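Local coordinates for putative CRISPR-associated endoribonuclease-like protein Cas6nc (Pyrococcus horikoshii, PDB 3QJL) that binds CRISPR RNA as a Cas6-family protein of the prokaryotic antiviral defence system, its endoribonuclease activity being only putative, at residues L33-S38 / S101-I106. Numbering follows the deposited sequence.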
ATOM      1  N   LEU A  33     -23.738  14.935 -11.324  1.00 51.70           N
ATOM      2  CA  LEU A  33     -24.733  15.872 -10.800  1.00 54.29           C
ATOM      3  C   LEU A  33     -25.461  16.609 -11.932  1.00 55.22           C
ATOM      4  O   LEU A  33     -26.685  16.665 -11.967  1.00 52.36           O
ATOM      5  CB  LEU A  33     -24.071  16.885  -9.865  1.00 46.28           C
ATOM      6  CG  LEU A  33     -25.077  17.657  -9.027  1.00 47.04           C
ATOM      7  CD1 LEU A  33     -25.893  16.698  -8.182  1.00 48.30           C
ATOM      8  CD2 LEU A  33     -24.393  18.672  -8.156  1.00 47.52           C
ATOM      9  N   GLU A  34     -24.680  17.166 -12.850  1.00 58.01           N
ATOM     10  CA  GLU A  34     -25.181  17.882 -14.016  1.00 55.18           C
ATOM     11  C   GLU A  34     -26.108  16.997 -14.845  1.00 61.95           C
ATOM     12  O   GLU A  34     -27.221  17.402 -15.202  1.00 57.75           O
ATOM     13  CB  GLU A  34     -23.986  18.331 -14.854  1.00 55.91           C
ATOM     14  CG  GLU A  34     -24.291  18.875 -16.221  1.00 66.39           C
ATOM     15  CD  GLU A  34     -23.018  19.266 -16.968  1.00 88.96           C
ATOM     16  OE1 GLU A  34     -23.055  20.277 -17.707  1.00105.26           O
ATOM     17  OE2 GLU A  34     -21.983  18.566 -16.819  1.00 70.29           O
ATOM     18  N   LYS A  35     -25.644  15.785 -15.143  1.00 57.68           N
ATOM     19  CA  LYS A  35     -26.422  14.842 -15.927  1.00 49.39           C
ATOM     20  C   LYS A  35     -27.742  14.458 -15.258  1.00 53.75           C
ATOM     21  O   LYS A  35     -28.783  14.491 -15.899  1.00 62.04           O
ATOM     22  CB  LYS A  35     -25.597  13.610 -16.257  1.00 44.56           C
ATOM     23  CG  LYS A  35     -24.404  13.919 -17.126  1.00 49.30           C
ATOM     24  CD  LYS A  35     -23.661  12.661 -17.519  1.00 53.24           C
ATOM     25  CE  LYS A  35     -22.322  12.987 -18.144  1.00 56.66           C
ATOM     26  NZ  LYS A  35     -22.426  14.042 -19.195  1.00 59.20           N
ATOM     27  N   VAL A  36     -27.710  14.103 -13.979  1.00 51.92           N
ATOM     28  CA  VAL A  36     -28.941  13.793 -13.256  1.00 51.56           C
ATOM     29  C   VAL A  36     -29.833  15.024 -13.159  1.00 58.14           C
ATOM     30  O   VAL A  36     -31.057  14.933 -13.218  1.00 61.08           O
ATOM     31  CB  VAL A  36     -28.662  13.291 -11.826  1.00 53.12           C
ATOM     32  CG1 VAL A  36     -29.967  13.033 -11.075  1.00 48.75           C
ATOM     33  CG2 VAL A  36     -27.807  12.042 -11.863  1.00 53.84           C
ATOM     34  N   ASN A  37     -29.225  16.189 -13.009  1.00 58.57           N
ATOM     35  CA  ASN A  37     -30.020  17.387 -12.820  1.00 58.23           C
ATOM     36  C   ASN A  37     -30.891  17.692 -14.041  1.00 63.63           C
ATOM     37  O   ASN A  37     -31.974  18.266 -13.913  1.00 66.83           O
ATOM     38  CB  ASN A  37     -29.134  18.567 -12.460  1.00 53.74           C
ATOM     39  CG  ASN A  37     -29.929  19.780 -12.076  1.00 58.62           C
ATOM     40  OD1 ASN A  37     -30.631  19.787 -11.057  1.00 57.60           O
ATOM     41  ND2 ASN A  37     -29.825  20.826 -12.886  1.00 59.84           N
ATOM     42  N   SER A  38     -30.425  17.289 -15.220  1.00 58.94           N
ATOM     43  CA  SER A  38     -31.177  17.481 -16.454  1.00 56.80           C
ATOM     44  C   SER A  38     -32.502  16.707 -16.435  1.00 65.42           C
ATOM     45  O   SER A  38     -33.515  17.159 -16.976  1.00 61.06           O
ATOM     46  CB  SER A  38     -30.344  17.037 -17.656  1.00 57.38           C
ATOM     47  OG  SER A  38     -29.212  17.863 -17.844  1.00 55.05           O
ATOM     48  N   SER A 101     -26.719  11.068 -21.609  1.00 61.20           N
ATOM     49  CA  SER A 101     -25.595  11.921 -21.955  1.00 63.08           C
ATOM     50  C   SER A 101     -24.319  11.256 -21.489  1.00 62.85           C
ATOM     51  O   SER A 101     -23.784  11.602 -20.442  1.00 68.15           O
ATOM     52  CB  SER A 101     -25.763  13.284 -21.291  1.00 59.58           C
ATOM     53  OG  SER A 101     -26.867  13.249 -20.399  1.00 62.27           O
ATOM     54  N   PRO A 102     -23.837  10.274 -22.265  1.00 63.59           N
ATOM     55  CA  PRO A 102     -22.709   9.437 -21.846  1.00 63.94           C
ATOM     56  C   PRO A 102     -21.340   9.988 -22.255  1.00 64.29           C
ATOM     57  O   PRO A 102     -20.492   9.225 -22.728  1.00 64.35           O
ATOM     58  CB  PRO A 102     -22.970   8.149 -22.627  1.00 64.16           C
ATOM     59  CG  PRO A 102     -23.682   8.631 -23.922  1.00 63.32           C
ATOM     60  CD  PRO A 102     -24.188  10.034 -23.676  1.00 61.32           C
ATOM     61  N   GLU A 103     -21.099  11.272 -22.024  1.00 64.06           N
ATOM     62  CA  GLU A 103     -19.856  11.880 -22.473  1.00 64.72           C
ATOM     63  C   GLU A 103     -19.138  12.435 -21.265  1.00 70.13           C
ATOM     64  O   GLU A 103     -19.625  13.359 -20.610  1.00 69.95           O
ATOM     65  CB  GLU A 103     -20.098  12.971 -23.527  1.00 67.17           C
ATOM     66  CG  GLU A 103     -20.967  14.166 -23.064  1.00 80.63           C
ATOM     67  CD  GLU A 103     -22.483  13.989 -23.305  1.00 74.28           C
ATOM     68  OE1 GLU A 103     -22.917  12.930 -23.818  1.00 60.34           O
ATOM     69  OE2 GLU A 103     -23.243  14.931 -22.973  1.00 74.28           O
ATOM     70  N   PHE A 104     -17.987  11.844 -20.961  1.00 68.82           N
ATOM     71  CA  PHE A 104     -17.207  12.255 -19.804  1.00 68.93           C
ATOM     72  C   PHE A 104     -15.853  12.820 -20.185  1.00 66.78           C
ATOM     73  O   PHE A 104     -15.133  12.250 -21.006  1.00 69.36           O
ATOM     74  CB  PHE A 104     -17.040  11.098 -18.826  1.00 66.01           C
ATOM     75  CG  PHE A 104     -18.240  10.873 -17.953  1.00 64.96           C
ATOM     76  CD1 PHE A 104     -19.125   9.841 -18.219  1.00 57.85           C
ATOM     77  CD2 PHE A 104     -18.487  11.702 -16.869  1.00 58.26           C
ATOM     78  CE1 PHE A 104     -20.225   9.636 -17.413  1.00 60.53           C
ATOM     79  CE2 PHE A 104     -19.583  11.498 -16.060  1.00 58.45           C
ATOM     80  CZ  PHE A 104     -20.458  10.463 -16.333  1.00 57.29           C
ATOM     81  N   LYS A 105     -15.528  13.959 -19.588  1.00 64.81           N
ATOM     82  CA  LYS A 105     -14.246  14.604 -19.804  1.00 68.37           C
ATOM     83  C   LYS A 105     -13.510  14.721 -18.462  1.00 67.37           C
ATOM     84  O   LYS A 105     -13.923  15.482 -17.577  1.00 65.71           O
ATOM     85  CB  LYS A 105     -14.477  15.984 -20.421  1.00 65.39           C
ATOM     86  CG  LYS A 105     -13.222  16.701 -20.869  1.00 73.76           C
ATOM     87  CD  LYS A 105     -12.864  16.345 -22.300  1.00 77.60           C
ATOM     88  CE  LYS A 105     -11.529  16.968 -22.697  1.00 79.61           C
ATOM     89  NZ  LYS A 105     -11.531  18.445 -22.513  1.00 80.02           N
ATOM     90  N   ILE A 106     -12.438  13.949 -18.306  1.00 65.07           N
ATOM     91  CA  ILE A 106     -11.585  14.043 -17.120  1.00 70.33           C
ATOM     92  C   ILE A 106     -10.195  14.505 -17.519  1.00 66.05           C
ATOM     93  O   ILE A 106      -9.437  13.759 -18.135  1.00 62.75           O
ATOM     94  CB  ILE A 106     -11.477  12.704 -16.395  1.00 64.43           C
ATOM     95  CG1 ILE A 106     -12.812  12.365 -15.739  1.00 60.52           C
ATOM     96  CG2 ILE A 106     -10.386  12.762 -15.347  1.00 63.37           C
ATOM     97  CD1 ILE A 106     -13.061  10.889 -15.633  1.00 60.67           C
TER
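Lys-35 carries its charge from helix 25-39 across to the turn and edge strand at Ser-101 to Phe-104, where the carbonyls of Ser-101 and Glu-103 and the ring face of Phe-104 meet it, an example of how one long side chain can tie a helix to a sheet margin. Its NZ, lying 32° out of the carbonyl plane, donates to Glu-103 O at 3.2 Å, and more weakly to Ser-101 O at 3.1 Å. The carboxylate of Glu-103 adds a long salt bridge, its OE2 4.0 Å from Lys-35 NZ. One bond back from NZ, Lys-35 CE rests over one face of the Phe-104 ring, offset toward the rim near CZ, in a CH-pi contact 3.9 Å from the ring centroid; NZ adds a longer cation-pi contact over the same face. The lysine chain runs extended until chi4 (-48°) bends the ammonium toward the two carbonyls. Further out, Pro-102 centres an inverse gamma turn whose weak Glu-103 N to Ser-101 O bond ends on the oxygen the lysine reaches, while Ser-101 OG hydrogen-bonds back to Ala-97 O of helix 88-100. The contact thus joins the first helix to an outermost strand of the N-terminal antiparallel sheet in the ferredoxin-like domain of this Cas6-family RAMP protein.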